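Local coordinates for protein 3-carboxy-cis,cis-muconate cycloisomerase (Acinetobacter calcoaceticus, PDB 1Q5N) that belongs to the fumarase/aspartase superfamily of mostly helical, tetrameric enzymes, as a member of its cycloisomerase branch, at residues Arg15-Ile20 with Ile334-Ala339. Numbering follows the deposited sequence.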
loop_
_atom_site.group_PDB
_atom_site.type_symbol
_atom_site.label_atom_id
_atom_site.label_comp_id
_atom_site.label_asym_id
_atom_site.label_seq_id
_atom_site.Cartn_x
_atom_site.Cartn_y
_atom_site.Cartn_z
ATOM N N ARG A 15 -24.537 7.887 4.450
ATOM C CA ARG A 15 -25.129 9.136 3.985
ATOM C C ARG A 15 -24.674 10.467 4.639
ATOM O O ARG A 15 -24.285 11.371 3.939
ATOM C CB ARG A 15 -26.646 9.011 4.044
ATOM C CG ARG A 15 -27.340 9.845 3.023
ATOM C CD ARG A 15 -28.707 10.229 3.566
ATOM N NE ARG A 15 -29.787 9.417 2.992
ATOM C CZ ARG A 15 -31.024 9.333 3.499
ATOM N NH1 ARG A 15 -31.343 10.005 4.615
ATOM N NH2 ARG A 15 -31.956 8.605 2.875
ATOM N N ASP A 16 -24.706 10.588 5.960
ATOM C CA ASP A 16 -24.286 11.828 6.618
ATOM C C ASP A 16 -22.785 12.183 6.435
ATOM O O ASP A 16 -22.428 13.341 6.174
ATOM C CB ASP A 16 -24.644 11.772 8.118
ATOM C CG ASP A 16 -26.126 11.363 8.358
ATOM O OD1 ASP A 16 -27.042 11.963 7.732
ATOM O OD2 ASP A 16 -26.369 10.419 9.166
ATOM N N VAL A 17 -21.899 11.193 6.537
ATOM C CA VAL A 17 -20.490 11.469 6.365
ATOM C C VAL A 17 -20.218 11.846 4.894
ATOM O O VAL A 17 -19.406 12.686 4.628
ATOM C CB VAL A 17 -19.647 10.267 6.878
ATOM C CG1 VAL A 17 -18.160 10.418 6.495
ATOM C CG2 VAL A 17 -19.819 10.167 8.399
ATOM N N THR A 18 -20.917 11.241 3.946
ATOM C CA THR A 18 -20.758 11.599 2.538
ATOM C C THR A 18 -21.176 13.078 2.278
ATOM O O THR A 18 -20.584 13.783 1.444
ATOM C CB THR A 18 -21.614 10.647 1.644
ATOM O OG1 THR A 18 -21.010 9.363 1.679
ATOM C CG2 THR A 18 -21.646 11.086 0.187
ATOM N N GLU A 19 -22.206 13.530 2.991
ATOM C CA GLU A 19 -22.678 14.896 2.842
ATOM C C GLU A 19 -21.635 15.857 3.407
ATOM O O GLU A 19 -21.386 16.899 2.812
ATOM C CB GLU A 19 -24.003 15.084 3.583
ATOM C CG GLU A 19 -25.039 15.886 2.786
ATOM C CD GLU A 19 -26.405 15.927 3.502
ATOM O OE1 GLU A 19 -27.092 14.842 3.608
ATOM O OE2 GLU A 19 -26.770 17.062 3.963
ATOM N N ILE A 20 -21.030 15.515 4.549
ATOM C CA ILE A 20 -20.030 16.394 5.120
ATOM C C ILE A 20 -18.861 16.639 4.152
ATOM O O ILE A 20 -18.279 17.732 4.156
ATOM C CB ILE A 20 -19.504 15.839 6.481
ATOM C CG1 ILE A 20 -20.575 16.061 7.555
ATOM C CG2 ILE A 20 -18.211 16.540 6.921
ATOM C CD1 ILE A 20 -20.294 15.293 8.830
ATOM N N ILE A 334 -11.388 7.585 3.392
ATOM C CA ILE A 334 -11.197 6.778 4.608
ATOM C C ILE A 334 -12.381 6.984 5.569
ATOM O O ILE A 334 -12.950 6.016 6.062
ATOM C CB ILE A 334 -9.853 7.136 5.293
ATOM C CG1 ILE A 334 -8.746 6.857 4.293
ATOM C CG2 ILE A 334 -9.671 6.362 6.632
ATOM C CD1 ILE A 334 -7.365 6.984 4.792
ATOM N N PHE A 335 -12.760 8.237 5.832
ATOM C CA PHE A 335 -13.929 8.514 6.671
ATOM C C PHE A 335 -15.221 7.869 6.122
ATOM O O PHE A 335 -16.007 7.251 6.843
ATOM C CB PHE A 335 -14.182 10.021 6.743
ATOM C CG PHE A 335 -13.631 10.667 7.976
ATOM C CD1 PHE A 335 -14.258 10.461 9.214
ATOM C CD2 PHE A 335 -12.521 11.542 7.883
ATOM C CE1 PHE A 335 -13.814 11.112 10.366
ATOM C CE2 PHE A 335 -12.049 12.205 9.007
ATOM C CZ PHE A 335 -12.698 12.007 10.264
ATOM N N GLN A 336 -15.460 8.059 4.838
ATOM C CA GLN A 336 -16.653 7.511 4.222
ATOM C C GLN A 336 -16.756 5.987 4.258
ATOM O O GLN A 336 -17.856 5.463 4.474
ATOM C CB GLN A 336 -16.766 8.002 2.786
ATOM C CG GLN A 336 -17.401 9.361 2.699
ATOM C CD GLN A 336 -17.332 9.896 1.283
ATOM O OE1 GLN A 336 -16.295 10.393 0.863
ATOM N NE2 GLN A 336 -18.410 9.762 0.537
ATOM N N LEU A 337 -15.634 5.275 4.062
ATOM C CA LEU A 337 -15.630 3.809 4.106
ATOM C C LEU A 337 -15.787 3.313 5.540
ATOM O O LEU A 337 -16.459 2.283 5.778
ATOM C CB LEU A 337 -14.340 3.222 3.491
ATOM C CG LEU A 337 -14.266 3.381 1.968
ATOM C CD1 LEU A 337 -12.876 3.233 1.449
ATOM C CD2 LEU A 337 -15.173 2.356 1.333
ATOM N N THR A 338 -15.180 4.029 6.492
ATOM C CA THR A 338 -15.255 3.633 7.891
ATOM C C THR A 338 -16.693 3.800 8.436
ATOM O O THR A 338 -17.231 2.896 9.109
ATOM C CB THR A 338 -14.286 4.475 8.762
ATOM O OG1 THR A 338 -12.948 4.289 8.311
ATOM C CG2 THR A 338 -14.392 4.071 10.253
ATOM N N ALA A 339 -17.308 4.953 8.152
ATOM C CA ALA A 339 -18.675 5.234 8.612
ATOM C C ALA A 339 -19.603 4.235 7.893
ATOM O O ALA A 339 -20.530 3.690 8.499
ATOM C CB ALA A 339 -19.066 6.716 8.279
#
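The CA atoms of Val17 and Gln336, 5.9 Å apart, are the nearest CA pair between two almost antiparallel helical segments, 15-20 and 334-339, whose axes come within 8.9 Å at an angle of 169°. Val17 carries the apolar part of the contact, and its two methyl groups have different partners. Val17 CG1, anti to the backbone N (chi1 170°), lies against the backbone of helix 323-351, 3.8 Å from Phe335 O. The same methyl also touches CB of Phe335 and CG of Gln336. CG2 packs on the methyl of Ala339, with Val17 CG2 3.5 Å from Ala339 CB. Beside this patch, the side chains of Thr18 and Gln336 cross at about a right angle. Beyond CG the Gln336 chain is extended, which places CD near Thr18. The amide comes to the Thr18 hydroxyl, with Gln336 NE2 2.9 Å from Thr18 OG1. Which amide atom faces the hydroxyl is uncertain. Thr18 OG1 is also hydrogen-bonded to Gln14 O. The Phe335 side chain also touches Cys122 and Ala125 of helix 110-146 and Ile240 and Leu244 of helix 235-261, and its ring meets that of Phe21. The contact is plain helix packing, which lays the short N-terminal helix 15-20 against helix 323-351, one of the long helices of the central bundle characteristic of the fumarase/aspartase superfamily.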